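Local coordinates for sulfur carrier protein CysO (Mycobacterium tuberculosis, PDB 3DWG), which probably donates sulfur, as its C-terminal thiocarboxylate, to CysM-dependent cysteine biosynthesis, a pathway thought to matter in the persistent phase of the organism, at residues E66-R69 / F70-G73; I32-L35 / E36-S40; I10-P13 / H14-G17. All coordinates share one frame; numbering follows the deposited sequence.

Interaction 1: residues E66-R69 / F70-G73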
ATOM      1  N   GLU C  66      -9.201   7.425 -24.014  1.00 18.85           N
ATOM      2  CA  GLU C  66      -8.050   8.261 -24.246  1.00 19.42           C
ATOM      3  C   GLU C  66      -8.411   9.723 -24.383  1.00 16.85           C
ATOM      4  O   GLU C  66      -9.253  10.069 -25.195  1.00 18.16           O
ATOM      5  CB  GLU C  66      -7.264   7.783 -25.491  1.00 18.69           C
ATOM      6  CG  GLU C  66      -6.923   6.263 -25.416  1.00 26.45           C
ATOM      7  CD  GLU C  66      -5.939   5.773 -26.469  1.00 28.01           C
ATOM      8  OE1 GLU C  66      -5.995   4.544 -26.736  1.00 31.54           O
ATOM      9  OE2 GLU C  66      -5.154   6.626 -27.021  1.00 32.99           O
ATOM     10  N   ASP C  67      -7.783  10.558 -23.585  1.00 16.79           N
ATOM     11  CA  ASP C  67      -8.060  11.982 -23.532  1.00 17.14           C
ATOM     12  C   ASP C  67      -7.765  12.623 -24.888  1.00 16.61           C
ATOM     13  O   ASP C  67      -6.653  12.586 -25.338  1.00 17.18           O
ATOM     14  CB  ASP C  67      -7.168  12.608 -22.451  1.00 17.42           C
ATOM     15  CG  ASP C  67      -7.483  14.050 -22.173  1.00 21.19           C
ATOM     16  OD1 ASP C  67      -7.983  14.835 -23.025  1.00 18.49           O
ATOM     17  OD2 ASP C  67      -7.146  14.505 -21.072  1.00 24.50           O
ATOM     18  N   VAL C  68      -8.796  13.179 -25.490  1.00 16.86           N
ATOM     19  CA  VAL C  68      -8.625  13.854 -26.807  1.00 16.60           C
ATOM     20  C   VAL C  68      -7.639  14.981 -26.785  1.00 17.82           C
ATOM     21  O   VAL C  68      -7.133  15.313 -27.887  1.00 19.02           O
ATOM     22  CB  VAL C  68      -9.981  14.324 -27.356  1.00 16.20           C
ATOM     23  CG1 VAL C  68     -10.930  13.172 -27.492  1.00 18.36           C
ATOM     24  CG2 VAL C  68     -10.580  15.474 -26.552  1.00 16.27           C
ATOM     25  N   ARG C  69      -7.317  15.589 -25.632  1.00 17.86           N
ATOM     26  CA  ARG C  69      -6.284  16.668 -25.676  1.00 18.30           C
ATOM     27  C   ARG C  69      -4.906  16.206 -26.169  1.00 20.30           C
ATOM     28  O   ARG C  69      -4.074  17.033 -26.524  1.00 22.13           O
ATOM     29  CB  ARG C  69      -6.242  17.398 -24.352  1.00 19.16           C
ATOM     30  CG  ARG C  69      -7.455  18.316 -24.188  1.00 19.35           C
ATOM     31  CD  ARG C  69      -7.272  19.234 -23.018  1.00 23.43           C
ATOM     32  NE  ARG C  69      -8.319  20.230 -22.895  1.00 23.20           N
ATOM     33  CZ  ARG C  69      -9.428  20.084 -22.178  1.00 24.37           C
ATOM     34  NH1 ARG C  69      -9.641  18.932 -21.530  1.00 23.23           N
ATOM     35  NH2 ARG C  69     -10.330  21.069 -22.155  1.00 22.36           N
ATOM     36  N   PHE C  70      -4.698  14.909 -26.199  1.00 18.63           N
ATOM     37  CA  PHE C  70      -3.405  14.329 -26.587  1.00 19.36           C
ATOM     38  C   PHE C  70      -3.488  13.564 -27.885  1.00 19.40           C
ATOM     39  O   PHE C  70      -2.495  12.947 -28.280  1.00 22.71           O
ATOM     40  CB  PHE C  70      -2.818  13.470 -25.438  1.00 19.60           C
ATOM     41  CG  PHE C  70      -2.663  14.258 -24.193  1.00 21.25           C
ATOM     42  CD1 PHE C  70      -3.716  14.296 -23.243  1.00 19.70           C
ATOM     43  CD2 PHE C  70      -1.521  15.063 -23.985  1.00 19.84           C
ATOM     44  CE1 PHE C  70      -3.627  15.058 -22.110  1.00 21.41           C
ATOM     45  CE2 PHE C  70      -1.418  15.844 -22.827  1.00 21.49           C
ATOM     46  CZ  PHE C  70      -2.480  15.861 -21.884  1.00 21.58           C
ATOM     47  N   SER C  71      -4.624  13.638 -28.588  1.00 19.07           N
ATOM     48  CA  SER C  71      -4.802  12.808 -29.800  1.00 20.78           C
ATOM     49  C   SER C  71      -5.366  13.644 -30.960  1.00 22.02           C
ATOM     50  O   SER C  71      -5.908  13.094 -31.924  1.00 24.38           O
ATOM     51  CB  SER C  71      -5.745  11.629 -29.491  1.00 21.45           C
ATOM     52  OG  SER C  71      -7.019  12.140 -29.086  1.00 20.96           O
ATOM     53  N   GLY C  72      -5.291  14.960 -30.809  1.00 20.65           N
ATOM     54  CA  GLY C  72      -5.755  15.871 -31.879  1.00 22.78           C
ATOM     55  C   GLY C  72      -6.977  16.694 -31.558  1.00 23.25           C
ATOM     56  O   GLY C  72      -7.552  17.378 -32.453  1.00 23.45           O
ATOM     57  N   GLY C  73      -7.455  16.619 -30.305  1.00 20.67           N
ATOM     58  CA  GLY C  73      -8.607  17.435 -29.941  1.00 20.23           C
ATOM     59  C   GLY C  73      -9.860  17.025 -30.698  1.00 20.42           C
ATOM     60  O   GLY C  73     -10.189  15.821 -30.849  1.00 20.62           O
TER
HETATM   61  O   HOH W   1      -8.514  10.129 -27.941  1.00 20.05           O
HETATM   62  O   HOH W   2      -3.886  16.774 -29.306  1.00 28.64           O

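Interaction 2: residues I32-L35 / E36-S40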
ATOM      1  N   ILE C  32     -19.707  15.794 -31.880  1.00 17.96           N
ATOM      2  CA  ILE C  32     -20.255  16.969 -31.224  1.00 18.84           C
ATOM      3  C   ILE C  32     -21.293  17.658 -32.122  1.00 20.29           C
ATOM      4  O   ILE C  32     -22.321  18.147 -31.660  1.00 22.04           O
ATOM      5  CB  ILE C  32     -19.168  17.907 -30.738  1.00 17.50           C
ATOM      6  CG1 ILE C  32     -18.379  17.257 -29.564  1.00 18.13           C
ATOM      7  CG2 ILE C  32     -19.734  19.284 -30.317  1.00 20.47           C
ATOM      8  CD1 ILE C  32     -17.131  18.071 -29.158  1.00 19.24           C
ATOM      9  N   SER C  33     -21.010  17.663 -33.439  1.00 20.07           N
ATOM     10  CA  SER C  33     -21.977  18.274 -34.382  1.00 20.77           C
ATOM     11  C   SER C  33     -23.289  17.522 -34.416  1.00 20.53           C
ATOM     12  O   SER C  33     -24.363  18.146 -34.425  1.00 21.55           O
ATOM     13  CB  SER C  33     -21.378  18.245 -35.776  1.00 20.80           C
ATOM     14  OG  SER C  33     -22.279  18.970 -36.647  1.00 23.90           O
ATOM     15  N   ASP C  34     -23.191  16.204 -34.429  1.00 22.81           N
ATOM     16  CA  ASP C  34     -24.329  15.300 -34.454  1.00 21.96           C
ATOM     17  C   ASP C  34     -25.085  15.439 -33.139  1.00 23.74           C
ATOM     18  O   ASP C  34     -26.316  15.539 -33.129  1.00 24.14           O
ATOM     19  CB  ASP C  34     -23.885  13.848 -34.658  1.00 24.01           C
ATOM     20  CG  ASP C  34     -25.045  12.935 -34.904  1.00 25.28           C
ATOM     21  OD1 ASP C  34     -25.752  13.125 -35.949  1.00 30.08           O
ATOM     22  OD2 ASP C  34     -25.321  12.028 -34.099  1.00 27.96           O
ATOM     23  N   LEU C  35     -24.341  15.542 -32.036  1.00 22.90           N
ATOM     24  CA  LEU C  35     -24.995  15.714 -30.722  1.00 22.39           C
ATOM     25  C   LEU C  35     -25.810  16.994 -30.712  1.00 23.16           C
ATOM     26  O   LEU C  35     -26.948  17.022 -30.239  1.00 23.66           O
ATOM     27  CB  LEU C  35     -23.941  15.776 -29.582  1.00 21.15           C
ATOM     28  CG  LEU C  35     -23.360  14.403 -29.192  1.00 20.61           C
ATOM     29  CD1 LEU C  35     -22.197  14.619 -28.267  1.00 21.06           C
ATOM     30  CD2 LEU C  35     -24.426  13.517 -28.531  1.00 22.94           C
ATOM     31  N   GLU C  36     -25.208  18.081 -31.195  1.00 24.12           N
ATOM     32  CA  GLU C  36     -25.922  19.346 -31.325  1.00 25.76           C
ATOM     33  C   GLU C  36     -27.187  19.250 -32.199  1.00 26.97           C
ATOM     34  O   GLU C  36     -28.247  19.830 -31.847  1.00 26.08           O
ATOM     35  CB  GLU C  36     -25.001  20.430 -31.887  1.00 26.26           C
ATOM     36  CG  GLU C  36     -25.658  21.807 -31.998  1.00 27.95           C
ATOM     37  CD  GLU C  36     -26.004  22.452 -30.664  1.00 30.78           C
ATOM     38  OE1 GLU C  36     -25.308  22.219 -29.644  1.00 31.17           O
ATOM     39  OE2 GLU C  36     -26.988  23.213 -30.639  1.00 34.55           O
ATOM     40  N   ALA C  37     -27.106  18.492 -33.288  1.00 25.89           N
ATOM     41  CA  ALA C  37     -28.303  18.302 -34.178  1.00 27.91           C
ATOM     42  C   ALA C  37     -29.449  17.673 -33.400  1.00 28.49           C
ATOM     43  O   ALA C  37     -30.606  17.987 -33.647  1.00 28.97           O
ATOM     44  CB  ALA C  37     -27.972  17.457 -35.426  1.00 26.48           C
ATOM     45  N   ASN C  38     -29.137  16.742 -32.487  1.00 28.34           N
ATOM     46  CA  ASN C  38     -30.195  16.023 -31.770  1.00 28.23           C
ATOM     47  C   ASN C  38     -30.550  16.632 -30.409  1.00 29.07           C
ATOM     48  O   ASN C  38     -31.663  16.419 -29.918  1.00 29.92           O
ATOM     49  CB  ASN C  38     -29.862  14.535 -31.617  1.00 28.80           C
ATOM     50  CG  ASN C  38     -29.842  13.814 -32.938  1.00 32.49           C
ATOM     51  OD1 ASN C  38     -30.857  13.784 -33.646  1.00 36.45           O
ATOM     52  ND2 ASN C  38     -28.692  13.240 -33.304  1.00 32.29           N
ATOM     53  N   TYR C  39     -29.611  17.405 -29.844  1.00 27.87           N
ATOM     54  CA  TYR C  39     -29.666  17.883 -28.440  1.00 28.11           C
ATOM     55  C   TYR C  39     -29.209  19.332 -28.357  1.00 29.42           C
ATOM     56  O   TYR C  39     -28.104  19.670 -27.876  1.00 28.18           O
ATOM     57  CB  TYR C  39     -28.849  16.961 -27.495  1.00 28.27           C
ATOM     58  CG  TYR C  39     -29.163  15.484 -27.666  1.00 24.82           C
ATOM     59  CD1 TYR C  39     -28.286  14.630 -28.307  1.00 24.38           C
ATOM     60  CD2 TYR C  39     -30.400  14.942 -27.223  1.00 25.77           C
ATOM     61  CE1 TYR C  39     -28.569  13.277 -28.503  1.00 24.92           C
ATOM     62  CE2 TYR C  39     -30.686  13.616 -27.397  1.00 26.07           C
ATOM     63  CZ  TYR C  39     -29.799  12.776 -28.030  1.00 26.88           C
ATOM     64  OH  TYR C  39     -30.100  11.451 -28.196  1.00 28.86           O
ATOM     65  N   SER C  40     -30.080  20.209 -28.848  1.00 30.35           N
ATOM     66  CA  SER C  40     -29.789  21.614 -28.990  1.00 32.73           C
ATOM     67  C   SER C  40     -29.151  22.199 -27.748  1.00 32.61           C
ATOM     68  O   SER C  40     -29.612  21.940 -26.640  1.00 33.97           O
ATOM     69  CB  SER C  40     -31.120  22.339 -29.287  1.00 33.17           C
ATOM     70  OG  SER C  40     -30.901  23.671 -29.706  1.00 38.60           O
TER
HETATM   71  O   HOH W   3     -26.538  12.408 -31.508  1.00 28.38           O
HETATM   72  O   HOH W   4     -28.722  12.473 -36.043  1.00 50.31           O

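Interaction 3: residues I10-P13 / H14-G17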
ATOM      1  N   ILE C  10     -24.555  16.916 -15.244  1.00 23.09           N
ATOM      2  CA  ILE C  10     -24.699  18.343 -15.490  1.00 24.72           C
ATOM      3  C   ILE C  10     -25.211  18.688 -16.910  1.00 24.63           C
ATOM      4  O   ILE C  10     -25.831  19.729 -17.098  1.00 25.99           O
ATOM      5  CB  ILE C  10     -23.414  19.068 -15.142  1.00 26.27           C
ATOM      6  CG1 ILE C  10     -23.633  20.562 -15.112  1.00 29.87           C
ATOM      7  CG2 ILE C  10     -22.240  18.637 -16.083  1.00 23.73           C
ATOM      8  CD1 ILE C  10     -22.383  21.351 -14.807  1.00 33.62           C
ATOM      9  N   LEU C  11     -24.993  17.794 -17.863  1.00 24.13           N
ATOM     10  CA  LEU C  11     -25.427  18.069 -19.247  1.00 24.04           C
ATOM     11  C   LEU C  11     -26.689  17.357 -19.666  1.00 25.59           C
ATOM     12  O   LEU C  11     -27.172  17.507 -20.824  1.00 24.15           O
ATOM     13  CB  LEU C  11     -24.314  17.731 -20.248  1.00 23.57           C
ATOM     14  CG  LEU C  11     -23.022  18.532 -20.109  1.00 24.47           C
ATOM     15  CD1 LEU C  11     -22.041  17.969 -21.122  1.00 28.79           C
ATOM     16  CD2 LEU C  11     -23.356  20.028 -20.352  1.00 27.41           C
ATOM     17  N   ARG C  12     -27.240  16.549 -18.757  1.00 24.41           N
ATOM     18  CA  ARG C  12     -28.424  15.755 -19.098  1.00 25.07           C
ATOM     19  C   ARG C  12     -29.724  16.556 -19.354  1.00 25.43           C
ATOM     20  O   ARG C  12     -30.641  16.042 -19.985  1.00 25.59           O
ATOM     21  CB  ARG C  12     -28.627  14.691 -18.028  1.00 25.52           C
ATOM     22  CG  ARG C  12     -27.652  13.532 -18.179  1.00 24.56           C
ATOM     23  CD  ARG C  12     -27.805  12.502 -17.042  1.00 22.80           C
ATOM     24  NE  ARG C  12     -26.526  11.825 -16.862  1.00 25.61           N
ATOM     25  CZ  ARG C  12     -26.210  11.011 -15.869  1.00 28.19           C
ATOM     26  NH1 ARG C  12     -27.113  10.723 -14.946  1.00 25.06           N
ATOM     27  NH2 ARG C  12     -24.986  10.483 -15.818  1.00 24.28           N
ATOM     28  N   PRO C  13     -29.806  17.788 -18.864  1.00 25.90           N
ATOM     29  CA  PRO C  13     -30.963  18.581 -19.308  1.00 27.92           C
ATOM     30  C   PRO C  13     -30.985  18.821 -20.816  1.00 29.19           C
ATOM     31  O   PRO C  13     -32.042  19.214 -21.351  1.00 32.22           O
ATOM     32  CB  PRO C  13     -30.725  19.918 -18.619  1.00 27.85           C
ATOM     33  CG  PRO C  13     -30.041  19.539 -17.346  1.00 27.96           C
ATOM     34  CD  PRO C  13     -29.019  18.541 -17.868  1.00 27.36           C
ATOM     35  N   HIS C  14     -29.853  18.633 -21.496  1.00 28.25           N
ATOM     36  CA  HIS C  14     -29.834  18.787 -22.965  1.00 27.23           C
ATOM     37  C   HIS C  14     -30.244  17.546 -23.686  1.00 27.61           C
ATOM     38  O   HIS C  14     -30.605  17.597 -24.881  1.00 27.46           O
ATOM     39  CB  HIS C  14     -28.448  19.217 -23.442  1.00 28.86           C
ATOM     40  CG  HIS C  14     -28.069  20.561 -22.949  1.00 29.65           C
ATOM     41  ND1 HIS C  14     -28.411  21.712 -23.626  1.00 31.75           N
ATOM     42  CD2 HIS C  14     -27.407  20.956 -21.834  1.00 31.43           C
ATOM     43  CE1 HIS C  14     -27.983  22.759 -22.942  1.00 33.29           C
ATOM     44  NE2 HIS C  14     -27.372  22.329 -21.851  1.00 33.50           N
ATOM     45  N   THR C  15     -30.176  16.418 -22.998  1.00 26.33           N
ATOM     46  CA  THR C  15     -30.443  15.142 -23.612  1.00 26.12           C
ATOM     47  C   THR C  15     -31.726  14.514 -23.066  1.00 27.36           C
ATOM     48  O   THR C  15     -31.860  13.308 -23.100  1.00 28.09           O
ATOM     49  CB  THR C  15     -29.280  14.164 -23.406  1.00 26.23           C
ATOM     50  OG1 THR C  15     -28.984  14.060 -21.986  1.00 25.18           O
ATOM     51  CG2 THR C  15     -28.029  14.660 -24.144  1.00 25.34           C
ATOM     52  N   GLY C  16     -32.660  15.334 -22.596  1.00 28.86           N
ATOM     53  CA  GLY C  16     -33.909  14.805 -22.043  1.00 30.06           C
ATOM     54  C   GLY C  16     -33.694  13.892 -20.851  1.00 30.78           C
ATOM     55  O   GLY C  16     -34.472  12.943 -20.604  1.00 31.31           O
ATOM     56  N   GLY C  17     -32.622  14.138 -20.132  1.00 30.36           N
ATOM     57  CA  GLY C  17     -32.259  13.303 -19.008  1.00 30.15           C
ATOM     58  C   GLY C  17     -31.502  12.024 -19.263  1.00 29.59           C
ATOM     59  O   GLY C  17     -31.168  11.335 -18.354  1.00 29.79           O
TER

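Interaction 1: residues E66-R69 / F70-G73
Phe-70 opens the turn by giving its backbone N to Asp-67 O at 3.2 Å, a nearly straight bond (165° at the hydrogen). Its ring is carried back beside the same aspartate: with CG anti to the carbonyl carbon (chi1 -57°), the rim of the ring meets the Asp-67 side chain, Phe-70 CE1 lying 3.7 Å from Asp-67 OD2. The acid comes at the ring edge, Asp-67 CB lying in the ring plane, and the carboxylate is turned almost perpendicular to the ring, while Arg-69 O lies over one face. Arg-69 N binds Asp-67 OD1 at 2.8 Å, making an Asx turn, the N-H meeting OD1 from above the carboxylate plane, which is consistent with holding the group beside the ring. Within this chain, strand 66-67 is an outermost strand of the ubiquitin-like sheet, and it runs out into a short 3-10 turn; Asp-67 also makes backbone hydrogen bonds to the chain of another protein, whose backbone packs on Phe-70. Next, Ser-71 N bonds to Val-68 O at 3.1 Å. The serine hydroxyl swings back over the valine, Ser-71 OG lying 3.3 Å from Val-68 CA, and it hydrogen-bonds with Thr-76 OG1; one water joins it to Glu-66 O. Gly-72, at positive phi, hands its N to a second water, 2.7 Å away, which in turn donates to Arg-69 O. Gly-73 N then returns to Val-68 O at 2.8 Å, from the face of that carbonyl opposite to Ser-71 N, so that two amide donors grip one oxygen while Gly-73 O turns to Thr-76 OG1.

Interaction 2: residues I32-L35 / E36-S40
A chi1 of -171° turns the Asp-34 carboxylate away from its own amide and along the helix surface, and Asn-38, whose CG lies anti to its carbonyl carbon (chi1 -66°), brings its amide to the same flank one turn later. The two flat groups stand 83° apart and are joined through water: one molecule donates to Asp-34 OD2 and accepts from Asn-38 ND2, each at 2.9 Å, while another bridges Asp-34 OD1 to the same ND2. Asp-34 OD2 and Asn-38 ND2 themselves stay 3.7 Å apart. Asp-34 OD2 also accepts from Ser-24 N, which ties this flank to the end of strand 20-23. On the buried flank Leu-35 CD2 lies 4.0 Å from Tyr-39 CD1, and both side chains reach Val-21. Asn-38 CB covers one face of the tyrosine ring, off-centre. Glu-36, bent at chi2, binds Ser-43 OG and Gly-41 N. Glu-36 N bonds to Ile-32 O (2.9 Å), and each following amide likewise reaches the carbonyl four residues back; the last bond, from Tyr-39 N to Leu-35 O, is weak. This is the C-terminal end of helix 28-38, the long helix that packs across the sheet in the ubiquitin-like, β-grasp fold.

Interaction 3: residues I10-P13 / H14-G17
His-14 N binds Leu-11 O at 3.0 Å, the donor standing above the carbonyl plane, as the first of the backbone bonds that close this turn. The turn lies between antiparallel neighbours 3-6 and 20-23, the first two strands of the β-grasp sheet. Arg-12 O takes two amides from opposite faces of its plane: Thr-15 N at 3.1 Å, well above it, and Gly-17 N at 2.8 Å, tilted only 29° from it. Positive phi at both glycines lets the chain curl back to that oxygen.

Side-chain polar groups look mainly beyond the turn. Thr-15 OG1, placed between backbone N and carbonyl carbon (chi1 54°), lies 3.3 Å from Arg-12 O, but its hydroxyl also has Gln-18 O as a partner, and one proton cannot serve both fully. Arg-12 extends away, its NE bound to Ile-7 O and its NH1 in a salt bridge with an acidic residue of another protein's chain.

In van der Waals contact, the His-14 ring turns an edge to Leu-11 O, which lies in its plane 3.6 Å from His-14 CD2.

His-14 ND1 probably bonds to Ser-40 O, and NE2 accepts from Arg-45 NH1, which is consistent with a neutral imidazole protonated on ND1.

Interactions 2 and 3 meet directly, their centres about 12 Å apart: Tyr-39 CB packs 3.2 Å from His-14 O and Tyr-39 CD2 3.6 Å from Thr-15 CA, beside the probable bond between Ser-40 and His-14. The end of helix 28-38 thus rests on the loop that leads into strand 20-23. Interaction 1 lies on the opposite side of the chain's centre, about 20 Å from interaction 2 and 24 Å from interaction 3 between centres, touching neither. Turns 66-73 and 10-17 share one device, a carbonyl gripped by two amides with glycine closing the loop, and each also reaches another protein's chain, whereas no other chain of the assembly touches 32-40.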